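Local coordinates for type II restriction enzyme MspI (PDB 1SA3), which recognises the double-stranded DNA sequence 5'-CCGG-3' and cuts each strand after the first cytosine, leaving terminal 5'-phosphates, at residues His23-Thr26 against Ser27-Gly31; Lys36-Leu39 against Asp40-Asp44; Gly88-Ala92 against Gly93-Lys97. All blocks are in the same frame, centred on the assembly; numbering follows the deposited sequence.

Contact 1: His23-Thr26 against Ser27-Gly31. With nucleotides of chain B; nucleotides of chain A.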
loop_
_atom_site.group_PDB
_atom_site.type_symbol
_atom_site.label_atom_id
_atom_site.label_comp_id
_atom_site.label_asym_id
_atom_site.label_seq_id
_atom_site.Cartn_x
_atom_site.Cartn_y
_atom_site.Cartn_z
ATOM N N HIS E 23 -7.322 11.089 -18.649
ATOM C CA HIS E 23 -7.098 10.788 -17.234
ATOM C C HIS E 23 -6.764 9.326 -16.939
ATOM O O HIS E 23 -5.842 9.034 -16.175
ATOM C CB HIS E 23 -8.320 11.201 -16.405
ATOM C CG HIS E 23 -8.688 12.642 -16.555
ATOM N ND1 HIS E 23 -7.830 13.668 -16.225
ATOM C CD2 HIS E 23 -9.822 13.229 -17.010
ATOM C CE1 HIS E 23 -8.418 14.826 -16.471
ATOM N NE2 HIS E 23 -9.627 14.587 -16.949
ATOM N N GLY E 24 -7.516 8.410 -17.537
ATOM C CA GLY E 24 -7.276 6.994 -17.310
ATOM C C GLY E 24 -5.864 6.548 -17.656
ATOM O O GLY E 24 -5.185 5.917 -16.837
ATOM N N VAL E 25 -5.412 6.877 -18.868
ATOM C CA VAL E 25 -4.076 6.489 -19.300
ATOM C C VAL E 25 -3.026 7.183 -18.450
ATOM O O VAL E 25 -1.993 6.602 -18.112
ATOM C CB VAL E 25 -3.829 6.855 -20.780
ATOM C CG1 VAL E 25 -2.388 6.523 -21.167
ATOM C CG2 VAL E 25 -4.790 6.084 -21.663
ATOM N N THR E 26 -3.304 8.429 -18.097
ATOM C CA THR E 26 -2.375 9.205 -17.299
ATOM C C THR E 26 -2.151 8.551 -15.934
ATOM O O THR E 26 -1.012 8.430 -15.497
ATOM C CB THR E 26 -2.885 10.649 -17.140
ATOM O OG1 THR E 26 -2.949 11.265 -18.433
ATOM C CG2 THR E 26 -1.959 11.458 -16.255
ATOM N N SER E 27 -3.228 8.116 -15.280
ATOM C CA SER E 27 -3.123 7.466 -13.971
ATOM C C SER E 27 -2.298 6.180 -14.093
ATOM O O SER E 27 -1.382 5.935 -13.295
ATOM C CB SER E 27 -4.522 7.137 -13.423
ATOM O OG SER E 27 -4.456 6.410 -12.199
ATOM N N ASP E 28 -2.623 5.366 -15.096
ATOM C CA ASP E 28 -1.915 4.110 -15.335
ATOM C C ASP E 28 -0.421 4.352 -15.583
ATOM O O ASP E 28 0.432 3.631 -15.062
ATOM C CB ASP E 28 -2.515 3.380 -16.547
ATOM C CG ASP E 28 -3.950 2.923 -16.313
ATOM O OD1 ASP E 28 -4.567 2.417 -17.274
ATOM O OD2 ASP E 28 -4.461 3.062 -15.178
ATOM N N ARG E 29 -0.108 5.368 -16.386
ATOM C CA ARG E 29 1.278 5.700 -16.712
ATOM C C ARG E 29 2.023 6.181 -15.478
ATOM O O ARG E 29 3.143 5.753 -15.199
ATOM C CB ARG E 29 1.337 6.808 -17.772
ATOM C CG ARG E 29 0.778 6.457 -19.145
ATOM C CD ARG E 29 1.739 5.653 -19.983
ATOM N NE ARG E 29 1.299 5.522 -21.375
ATOM C CZ ARG E 29 1.486 6.433 -22.329
ATOM N NH1 ARG E 29 2.115 7.576 -22.077
ATOM N NH2 ARG E 29 1.049 6.194 -23.557
ATOM N N LEU E 30 1.404 7.093 -14.746
ATOM C CA LEU E 30 2.022 7.614 -13.540
ATOM C C LEU E 30 2.291 6.484 -12.544
ATOM O O LEU E 30 3.325 6.465 -11.873
ATOM C CB LEU E 30 1.116 8.664 -12.913
ATOM C CG LEU E 30 0.990 9.966 -13.700
ATOM C CD1 LEU E 30 -0.017 10.892 -13.024
ATOM C CD2 LEU E 30 2.345 10.627 -13.785
ATOM N N GLY E 31 1.360 5.540 -12.453
ATOM C CA GLY E 31 1.542 4.426 -11.537
ATOM C C GLY E 31 2.800 3.631 -11.842
ATOM O O GLY E 31 3.613 3.353 -10.958
ATOM P P DG B 8 -9.456 4.841 -20.895
ATOM O OP1 DG B 8 -8.385 5.708 -21.444
ATOM O OP2 DG B 8 -10.690 4.592 -21.693
ATOM O "O5'" DG B 8 -8.820 3.444 -20.488
ATOM C "C5'" DG B 8 -7.684 3.388 -19.636
ATOM C "C4'" DG B 8 -7.270 1.953 -19.433
ATOM O "O4'" DG B 8 -8.116 1.308 -18.451
ATOM C "C3'" DG B 8 -7.361 1.095 -20.694
ATOM O "O3'" DG B 8 -6.292 0.166 -20.670
ATOM C "C2'" DG B 8 -8.665 0.342 -20.501
ATOM C "C1'" DG B 8 -8.619 0.102 -19.005
ATOM N N9 DG B 8 -9.888 -0.206 -18.358
ATOM C C8 DG B 8 -11.136 0.285 -18.656
ATOM N N7 DG B 8 -12.072 -0.192 -17.878
ATOM C C5 DG B 8 -11.397 -1.049 -17.018
ATOM C C6 DG B 8 -11.882 -1.856 -15.960
ATOM O O6 DG B 8 -13.043 -1.976 -15.557
ATOM N N1 DG B 8 -10.856 -2.570 -15.352
ATOM C C2 DG B 8 -9.532 -2.516 -15.713
ATOM N N2 DG B 8 -8.687 -3.283 -15.008
ATOM N N3 DG B 8 -9.069 -1.765 -16.696
ATOM C C4 DG B 8 -10.051 -1.066 -17.301
ATOM P P DG A 6 -2.729 3.617 -8.084
ATOM O OP1 DG A 6 -1.333 4.129 -8.056
ATOM O OP2 DG A 6 -3.353 3.124 -6.823
ATOM O "O5'" DG A 6 -3.704 4.708 -8.703
ATOM C "C5'" DG A 6 -4.748 5.287 -7.931
ATOM C "C4'" DG A 6 -5.660 6.084 -8.829
ATOM O "O4'" DG A 6 -6.611 5.137 -9.379
ATOM C "C3'" DG A 6 -6.496 7.106 -8.065
ATOM O "O3'" DG A 6 -6.064 8.445 -8.223
ATOM C "C2'" DG A 6 -7.897 6.975 -8.628
ATOM C "C1'" DG A 6 -7.931 5.663 -9.391
ATOM N N9 DG A 6 -8.789 4.781 -8.602
ATOM C C8 DG A 6 -8.403 3.806 -7.708
ATOM N N7 DG A 6 -9.409 3.302 -7.034
ATOM C C5 DG A 6 -10.526 3.956 -7.540
ATOM C C6 DG A 6 -11.907 3.835 -7.191
ATOM O O6 DG A 6 -12.426 3.112 -6.329
ATOM N N1 DG A 6 -12.705 4.684 -7.958
ATOM C C2 DG A 6 -12.237 5.548 -8.930
ATOM N N2 DG A 6 -13.163 6.302 -9.563
ATOM N N3 DG A 6 -10.956 5.670 -9.258
ATOM C C4 DG A 6 -10.164 4.851 -8.530
#
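Thr26 and Val25 each reach one helical turn onward, to Leu30 and Arg29, and these two pairs carry most of the contact. Thr26 and Leu30 run parallel, both heading off the same flank of the helix; the methyl CG2 of Thr26 touches Leu30 CD1 at 3.8 Å. The torsion that turns this methyl opposite its own backbone N (OG1 at chi1 -63°) also sets the hydroxyl where OG1 hydrogen-bonds to the carbonyl of Gln22, the residue just before the helix, so this polar atom of a buried side chain is satisfied. In the backbone, Leu30 N bonds to Thr26 O at 2.9 Å.

Val25 uses its two methyls differently. CG1 runs alongside the aliphatic start of Arg29, 3.8 Å from CG; a bend at chi2 (-80°) keeps the arginine alongside the valine, with CG1 over one face of the guanidinium, nearer its rim than its middle. CG2 instead approaches the DNA, 3.6 Å from OP1 of DG8 of chain B. Asp28 OD1 meets the C4' of the same nucleotide at 3.5 Å, while Ser27 OG meets the C4' of DG6 of chain A at 3.6 Å. This first part of helix 23-41 thus lies against both DNA strands. Within the protein, Ser27 and Leu30 rest on His120 of strand 111-121, and Val25 and Arg29 pack on Leu18 in the loop that precedes the helix.

Contact 2: Lys36-Leu39 against Asp40-Asp44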
loop_
_atom_site.group_PDB
_atom_site.type_symbol
_atom_site.label_atom_id
_atom_site.label_comp_id
_atom_site.label_asym_id
_atom_site.label_seq_id
_atom_site.Cartn_x
_atom_site.Cartn_y
_atom_site.Cartn_z
ATOM N N LYS E 36 8.813 2.616 -11.129
ATOM C CA LYS E 36 10.124 2.656 -11.756
ATOM C C LYS E 36 11.057 3.643 -11.057
ATOM O O LYS E 36 12.265 3.434 -11.007
ATOM C CB LYS E 36 9.971 3.021 -13.237
ATOM C CG LYS E 36 10.974 2.341 -14.157
ATOM C CD LYS E 36 12.167 3.216 -14.426
ATOM C CE LYS E 36 13.055 2.611 -15.509
ATOM N NZ LYS E 36 14.060 3.605 -15.986
ATOM N N TYR E 37 10.488 4.717 -10.518
ATOM C CA TYR E 37 11.260 5.736 -9.809
ATOM C C TYR E 37 11.958 5.078 -8.615
ATOM O O TYR E 37 13.137 5.328 -8.361
ATOM C CB TYR E 37 10.312 6.850 -9.358
ATOM C CG TYR E 37 10.950 8.101 -8.778
ATOM C CD1 TYR E 37 12.232 8.516 -9.148
ATOM C CD2 TYR E 37 10.231 8.905 -7.898
ATOM C CE1 TYR E 37 12.772 9.716 -8.646
ATOM C CE2 TYR E 37 10.744 10.078 -7.403
ATOM C CZ TYR E 37 12.015 10.485 -7.777
ATOM O OH TYR E 37 12.488 11.673 -7.276
ATOM N N ILE E 38 11.237 4.220 -7.896
ATOM C CA ILE E 38 11.823 3.521 -6.752
ATOM C C ILE E 38 12.868 2.519 -7.235
ATOM O O ILE E 38 13.958 2.442 -6.675
ATOM C CB ILE E 38 10.745 2.760 -5.923
ATOM C CG1 ILE E 38 9.769 3.751 -5.287
ATOM C CG2 ILE E 38 11.403 1.907 -4.831
ATOM C CD1 ILE E 38 10.386 4.665 -4.236
ATOM N N LEU E 39 12.542 1.760 -8.281
ATOM C CA LEU E 39 13.463 0.765 -8.805
ATOM C C LEU E 39 14.799 1.379 -9.223
ATOM O O LEU E 39 15.859 0.798 -8.963
ATOM C CB LEU E 39 12.834 0.021 -9.986
ATOM C CG LEU E 39 11.569 -0.814 -9.733
ATOM C CD1 LEU E 39 11.043 -1.339 -11.060
ATOM C CD2 LEU E 39 11.870 -1.976 -8.797
ATOM N N ASP E 40 14.754 2.552 -9.846
ATOM C CA ASP E 40 15.976 3.215 -10.287
ATOM C C ASP E 40 16.797 3.783 -9.132
ATOM O O ASP E 40 18.026 3.739 -9.160
ATOM C CB ASP E 40 15.646 4.328 -11.288
ATOM C CG ASP E 40 15.310 3.789 -12.671
ATOM O OD1 ASP E 40 15.448 2.566 -12.884
ATOM O OD2 ASP E 40 14.913 4.594 -13.543
ATOM N N ILE E 41 16.128 4.320 -8.118
ATOM C CA ILE E 41 16.845 4.865 -6.976
ATOM C C ILE E 41 17.621 3.737 -6.288
ATOM O O ILE E 41 18.744 3.945 -5.826
ATOM C CB ILE E 41 15.875 5.536 -5.967
ATOM C CG1 ILE E 41 15.320 6.830 -6.565
ATOM C CG2 ILE E 41 16.597 5.824 -4.650
ATOM C CD1 ILE E 41 14.205 7.473 -5.749
ATOM N N PHE E 42 17.026 2.543 -6.254
ATOM C CA PHE E 42 17.643 1.374 -5.624
ATOM C C PHE E 42 18.090 0.311 -6.624
ATOM O O PHE E 42 18.091 -0.882 -6.315
ATOM C CB PHE E 42 16.663 0.738 -4.622
ATOM C CG PHE E 42 16.390 1.595 -3.414
ATOM C CD1 PHE E 42 15.484 2.648 -3.482
ATOM C CD2 PHE E 42 17.073 1.372 -2.220
ATOM C CE1 PHE E 42 15.261 3.470 -2.386
ATOM C CE2 PHE E 42 16.862 2.188 -1.107
ATOM C CZ PHE E 42 15.953 3.242 -1.187
ATOM N N LYS E 43 18.490 0.745 -7.813
ATOM C CA LYS E 43 18.916 -0.168 -8.872
ATOM C C LYS E 43 20.189 -0.927 -8.525
ATOM O O LYS E 43 20.288 -2.128 -8.773
ATOM C CB LYS E 43 19.124 0.613 -10.175
ATOM C CG LYS E 43 19.385 -0.262 -11.388
ATOM C CD LYS E 43 19.612 0.595 -12.625
ATOM C CE LYS E 43 19.579 -0.250 -13.886
ATOM N NZ LYS E 43 18.257 -0.921 -14.035
ATOM N N ASP E 44 21.160 -0.217 -7.964
ATOM C CA ASP E 44 22.431 -0.813 -7.576
ATOM C C ASP E 44 23.091 0.022 -6.492
ATOM O O ASP E 44 22.628 1.111 -6.163
ATOM C CB ASP E 44 23.350 -0.931 -8.793
ATOM C CG ASP E 44 23.356 0.324 -9.637
ATOM O OD1 ASP E 44 23.263 0.195 -10.871
ATOM O OD2 ASP E 44 23.450 1.430 -9.068
#
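Lys36 and Asp40, one turn apart near the end of helix 23-41, are joined by a salt bridge that shows how an i to i+4 pair spans a helical turn. From CB the lysine chain bends at chi2 (-95°), about the CB-CG bond, and from there runs nearly extended across the carboxylate. CD is the first atom to meet it, 3.2 Å from Asp40 OD2. CE follows, lying 3.4 Å from OD2 and slightly farther from OD1. At the tip NZ donates to OD2 at 2.8 Å, meeting the syn lone pair of that oxygen. The aspartate is therefore met by methylene as well as ammonium, and Leu9 of helix 4-12 touches both side chains.

On another side of the helix, Tyr37 and Ile41 make a CH-pi contact: Ile41 CD1 sits over the ring face, 4.1 Å from the centroid and 18° off the normal. The phenol OH is held in turn by Glu59 and Gln58. One residue on, the Phe42 ring presents its edge to Ile38 O, with CD1 at 3.5 Å, while Phe42 N bonds to the same carbonyl. Phe42 then leaves helical backbone angles, and Asp44 caps the next helix through Ser47 N. The arrangement is that of an amphipathic helix end: beside the charged pair, Tyr37 and Ile41 face helix 57-69, while Ile38 packs against strand 111-121 and Leu39 and Phe42 against strand 100-106 of the PDDEXK-clan enzyme's central sheet.

Contact 3: Gly88-Ala92 against Gly93-Lys97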
loop_
_atom_site.group_PDB
_atom_site.type_symbol
_atom_site.label_atom_id
_atom_site.label_comp_id
_atom_site.label_asym_id
_atom_site.label_seq_id
_atom_site.Cartn_x
_atom_site.Cartn_y
_atom_site.Cartn_z
ATOM N N GLY E 88 2.857 -14.212 -11.443
ATOM C CA GLY E 88 1.915 -14.922 -12.289
ATOM C C GLY E 88 1.130 -15.993 -11.562
ATOM O O GLY E 88 0.758 -17.009 -12.146
ATOM N N ARG E 89 0.875 -15.772 -10.278
ATOM C CA ARG E 89 0.123 -16.737 -9.490
ATOM C C ARG E 89 -0.784 -16.040 -8.489
ATOM O O ARG E 89 -0.663 -14.837 -8.252
ATOM C CB ARG E 89 1.076 -17.690 -8.761
ATOM C CG ARG E 89 2.218 -17.009 -8.031
ATOM C CD ARG E 89 3.065 -18.015 -7.251
ATOM N NE ARG E 89 2.259 -18.748 -6.276
ATOM C CZ ARG E 89 2.728 -19.236 -5.132
ATOM N NH1 ARG E 89 4.000 -19.071 -4.815
ATOM N NH2 ARG E 89 1.919 -19.882 -4.299
ATOM N N THR E 90 -1.708 -16.800 -7.917
ATOM C CA THR E 90 -2.626 -16.246 -6.941
ATOM C C THR E 90 -2.540 -17.072 -5.678
ATOM O O THR E 90 -2.106 -18.222 -5.703
ATOM C CB THR E 90 -4.080 -16.270 -7.449
ATOM O OG1 THR E 90 -4.566 -17.617 -7.458
ATOM C CG2 THR E 90 -4.154 -15.701 -8.851
ATOM N N ILE E 91 -2.937 -16.472 -4.566
ATOM C CA ILE E 91 -2.918 -17.161 -3.288
ATOM C C ILE E 91 -4.244 -16.880 -2.616
ATOM O O ILE E 91 -5.128 -16.267 -3.210
ATOM C CB ILE E 91 -1.789 -16.640 -2.372
ATOM C CG1 ILE E 91 -1.927 -15.125 -2.204
ATOM C CG2 ILE E 91 -0.430 -17.017 -2.951
ATOM C CD1 ILE E 91 -0.904 -14.505 -1.269
ATOM N N ALA E 92 -4.379 -17.328 -1.374
ATOM C CA ALA E 92 -5.605 -17.101 -0.631
ATOM C C ALA E 92 -5.864 -15.603 -0.593
ATOM O O ALA E 92 -5.110 -14.847 0.022
ATOM C CB ALA E 92 -5.465 -17.649 0.779
ATOM N N GLY E 93 -6.924 -15.173 -1.268
ATOM C CA GLY E 93 -7.248 -13.758 -1.289
ATOM C C GLY E 93 -6.964 -13.107 -2.627
ATOM O O GLY E 93 -7.284 -11.938 -2.829
ATOM N N GLY E 94 -6.355 -13.858 -3.541
ATOM C CA GLY E 94 -6.057 -13.311 -4.854
ATOM C C GLY E 94 -4.582 -13.105 -5.146
ATOM O O GLY E 94 -3.714 -13.695 -4.503
ATOM N N SER E 95 -4.298 -12.264 -6.130
ATOM C CA SER E 95 -2.922 -11.976 -6.514
ATOM C C SER E 95 -2.179 -11.266 -5.389
ATOM O O SER E 95 -2.724 -10.381 -4.734
ATOM C CB SER E 95 -2.896 -11.101 -7.767
ATOM O OG SER E 95 -3.545 -11.747 -8.845
ATOM N N PRO E 96 -0.920 -11.660 -5.144
ATOM C CA PRO E 96 -0.123 -11.033 -4.088
ATOM C C PRO E 96 -0.109 -9.519 -4.269
ATOM O O PRO E 96 -0.154 -9.019 -5.401
ATOM C CB PRO E 96 1.259 -11.648 -4.297
ATOM C CG PRO E 96 0.928 -13.025 -4.770
ATOM C CD PRO E 96 -0.170 -12.757 -5.781
ATOM N N LYS E 97 -0.040 -8.807 -3.148
ATOM C CA LYS E 97 -0.016 -7.347 -3.141
ATOM C C LYS E 97 1.380 -6.752 -3.383
ATOM O O LYS E 97 1.588 -5.543 -3.248
ATOM C CB LYS E 97 -0.544 -6.809 -1.809
ATOM C CG LYS E 97 -1.974 -7.221 -1.497
ATOM C CD LYS E 97 -2.962 -6.524 -2.418
ATOM C CE LYS E 97 -4.391 -6.935 -2.105
ATOM N NZ LYS E 97 -5.227 -7.021 -3.335
#
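Ile91 and Pro96 are brought together by a chi1 of 55° at Ile91, which places CG1 between the backbone N and the carbonyl carbon and swings CD1 toward the proline ring; the branch then runs out extended. CD1 ends 4.2 Å from Pro96 CG, and on the way CG1 passes 3.2 Å from Gly94 O. The backbone that carries them is a type II beta turn from Ile91 to Gly94, closed by a single antiparallel bridge in which those two residues form the hydrogen-bonded pair.

Two backbone bonds join the pair. Gly94 N donates to Ile91 O at 2.7 Å, the bond that closes the turn, and Ile91 N donates back to Gly94 O at 2.9 Å. The second is nearly straight at the hydrogen, with an N-H...O angle of 173°, yet its donor stands well above the plane of the Gly94 carbonyl, not on a lone pair. Gly93, at phi 108°, occupies the third position of the type II turn, and Gly94 also has a positive phi; both have backbone angles that suit a residue without a side chain, since the carbonyl oxygen of the residue before lies close by.

This loop joins strands 77-84 and 100-106, and its nearest atom lies about 4 Å from the DNA. Its apolar pair is backed by another loop, with Ile91 on His200 and Pro96 on Leu199. Beyond the bridge the two arms stay close without another hydrogen bond between them: Thr90 CG2 lies near Ser95 OG, and the ring carbon Pro96 CD comes within 3.3 Å of Arg89 O.

Contacts 1 and 2 belong to the same helix, 23-41, yet their centres are 20 Å apart and their atoms do not touch. Contact 1, at the DNA-facing start, is partly buried and joins aliphatic packing to approaches toward two nucleotides. Contact 2, at the far end, has more buried side chains, combining a salt bridge with aromatic and aliphatic packing against the central sheet and helix 57-69. Contact 3 is a surface turn between two strands of that sheet, with no helix in it; glycine conformation and a pair of backbone bonds do there what repeated helical bonds do in the others. A sodium ion bound by Glu35, Asp84 and Asp99 lies nearest contact 2, about 7 Å from the Leu39 side chain.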